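Local atomic coordinates of putative RnfG subunit of electron transport complex (Thermotoga maritima, PDB entry 3DCZ), a protein that probably binds FMN and serves in a membrane-bound complex that couples electron transfer to ion translocation across the membrane. Residues 25-30 / 99-104. Sequence-based numbering, arbitrary orientation.
Sequences LSAIKF and TVVACF
Val101 pushes its branched side chain against the helix at Ala27, and the methyl-to-methyl distance, Ala27 CB to Val101 CG2, is 3.8 Å, ordinary van der Waals packing. The CA atoms of Ala27 and Val101 are 6.6 Å apart, a close approach consistent with the helix offering only a methyl there; both side chains leave their backbones toward the partner. The two methyls of the valine divide the work: CG1 lies anti to the backbone N (chi1 178°), which leaves CG2 beside that N and against the alanine methyl. CG1 meets the next residue of the helix more loosely, 4.2 Å from Ile28 CG1. With 103 Å² buried in all, the contact is small and wholly apolar, one point where helix 22-31 lies on a face of the five-stranded antiparallel sheet; segment 99-104 falls within the FMN-binding family region. Val86 and Ser88 of strand 83-90 also touch Val101, and Arg117 and Ile119 of strand 110-120 touch Ala27. Ala102 and Phe104 project to the other face, against helix 188-206. On the helix, the looser, solvent-facing side carries exposed Ser26 and partly exposed Lys29, whose NZ forms salt bridges with Glu44 and Glu48.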
loop_
_atom_site.group_PDB
_atom_site.type_symbol
_atom_site.label_atom_id
_atom_site.label_comp_id
_atom_site.label_asym_id
_atom_site.label_seq_id
_atom_site.Cartn_x
_atom_site.Cartn_y
_atom_site.Cartn_z
ATOM N N LEU A 25 -6.183 1.946 -12.630
ATOM C CA LEU A 25 -6.580 0.556 -12.757
ATOM C C LEU A 25 -5.360 -0.362 -12.810
ATOM O O LEU A 25 -5.340 -1.430 -12.188
ATOM C CB LEU A 25 -7.494 0.357 -13.981
ATOM C CG LEU A 25 -8.065 -1.037 -14.151
ATOM C CD1 LEU A 25 -8.893 -1.455 -12.937
ATOM C CD2 LEU A 25 -8.945 -1.067 -15.434
ATOM N N SER A 26 -4.326 0.060 -13.520
ATOM C CA SER A 26 -3.084 -0.708 -13.596
ATOM C C SER A 26 -2.466 -0.884 -12.198
ATOM O O SER A 26 -2.012 -1.974 -11.822
ATOM C CB SER A 26 -2.099 0.003 -14.523
ATOM O OG SER A 26 -0.818 -0.589 -14.459
ATOM N N ALA A 27 -2.443 0.197 -11.419
ATOM C CA ALA A 27 -1.926 0.164 -10.047
ATOM C C ALA A 27 -2.717 -0.761 -9.145
ATOM O O ALA A 27 -2.141 -1.490 -8.328
ATOM C CB ALA A 27 -1.847 1.589 -9.426
ATOM N N ILE A 28 -4.050 -0.706 -9.246
ATOM C CA ILE A 28 -4.878 -1.546 -8.396
ATOM C C ILE A 28 -4.642 -3.017 -8.755
ATOM O O ILE A 28 -4.522 -3.869 -7.870
ATOM C CB ILE A 28 -6.344 -1.165 -8.554
ATOM C CG1 ILE A 28 -6.536 0.240 -8.004
ATOM C CG2 ILE A 28 -7.287 -2.205 -7.846
ATOM C CD1 ILE A 28 -7.965 0.839 -8.259
ATOM N N LYS A 29 -4.555 -3.311 -10.038
ATOM C CA LYS A 29 -4.237 -4.678 -10.491
ATOM C C LYS A 29 -2.874 -5.111 -9.944
ATOM O O LYS A 29 -2.731 -6.226 -9.406
ATOM C CB LYS A 29 -4.220 -4.756 -12.026
ATOM C CG LYS A 29 -5.578 -4.680 -12.672
ATOM C CD LYS A 29 -5.477 -4.622 -14.196
ATOM C CE LYS A 29 -6.823 -4.660 -14.838
ATOM N NZ LYS A 29 -6.636 -4.762 -16.303
ATOM N N PHE A 30 -1.879 -4.224 -10.035
ATOM C CA PHE A 30 -0.538 -4.580 -9.575
ATOM C C PHE A 30 -0.513 -4.957 -8.095
ATOM O O PHE A 30 0.074 -5.990 -7.709
ATOM C CB PHE A 30 0.452 -3.443 -9.794
ATOM C CG PHE A 30 1.810 -3.767 -9.265
ATOM C CD1 PHE A 30 2.693 -4.522 -10.009
ATOM C CD2 PHE A 30 2.206 -3.343 -8.001
ATOM C CE1 PHE A 30 3.907 -4.841 -9.522
ATOM C CE2 PHE A 30 3.406 -3.703 -7.474
ATOM C CZ PHE A 30 4.299 -4.431 -8.265
ATOM N N THR A 99 0.195 9.902 -6.185
ATOM C CA THR A 99 -0.659 9.128 -5.326
ATOM C C THR A 99 -0.002 7.762 -5.056
ATOM O O THR A 99 0.532 7.133 -5.978
ATOM C CB THR A 99 -2.041 8.858 -5.975
ATOM O OG1 THR A 99 -2.696 10.113 -6.192
ATOM C CG2 THR A 99 -2.927 7.991 -5.080
ATOM N N VAL A 100 -0.095 7.293 -3.820
ATOM C CA VAL A 100 0.409 5.967 -3.473
ATOM C C VAL A 100 -0.807 5.005 -3.360
ATOM O O VAL A 100 -1.727 5.291 -2.574
ATOM C CB VAL A 100 1.115 5.950 -2.090
ATOM C CG1 VAL A 100 1.678 4.537 -1.813
ATOM C CG2 VAL A 100 2.227 6.999 -2.022
ATOM N N VAL A 101 -0.796 3.899 -4.115
ATOM C CA VAL A 101 -1.867 2.877 -4.084
ATOM C C VAL A 101 -1.286 1.705 -3.298
ATOM O O VAL A 101 -0.106 1.371 -3.452
ATOM C CB VAL A 101 -2.264 2.419 -5.533
ATOM C CG1 VAL A 101 -3.322 1.328 -5.468
ATOM C CG2 VAL A 101 -2.739 3.674 -6.345
ATOM N N ALA A 102 -2.068 1.109 -2.429
ATOM C CA ALA A 102 -1.590 -0.001 -1.615
ATOM C C ALA A 102 -2.695 -0.991 -1.345
ATOM O O ALA A 102 -3.854 -0.618 -1.292
ATOM C CB ALA A 102 -0.976 0.490 -0.308
ATOM N N CYS A 103 -2.301 -2.243 -1.163
ATOM C CA CYS A 103 -3.203 -3.338 -0.853
ATOM C C CYS A 103 -2.797 -3.913 0.509
ATOM O O CYS A 103 -1.641 -4.270 0.746
ATOM C CB CYS A 103 -3.107 -4.470 -1.904
ATOM S SG CYS A 103 -4.047 -5.941 -1.405
ATOM N N PHE A 104 -3.780 -3.977 1.408
ATOM C CA PHE A 104 -3.636 -4.561 2.724
ATOM C C PHE A 104 -4.542 -5.780 2.775
ATOM O O PHE A 104 -5.659 -5.759 2.284
ATOM C CB PHE A 104 -4.072 -3.586 3.824
ATOM C CG PHE A 104 -3.202 -2.374 3.928
ATOM C CD1 PHE A 104 -3.396 -1.257 3.110
ATOM C CD2 PHE A 104 -2.190 -2.326 4.872
ATOM C CE1 PHE A 104 -2.544 -0.147 3.183
ATOM C CE2 PHE A 104 -1.370 -1.171 4.984
ATOM C CZ PHE A 104 -1.557 -0.085 4.120
#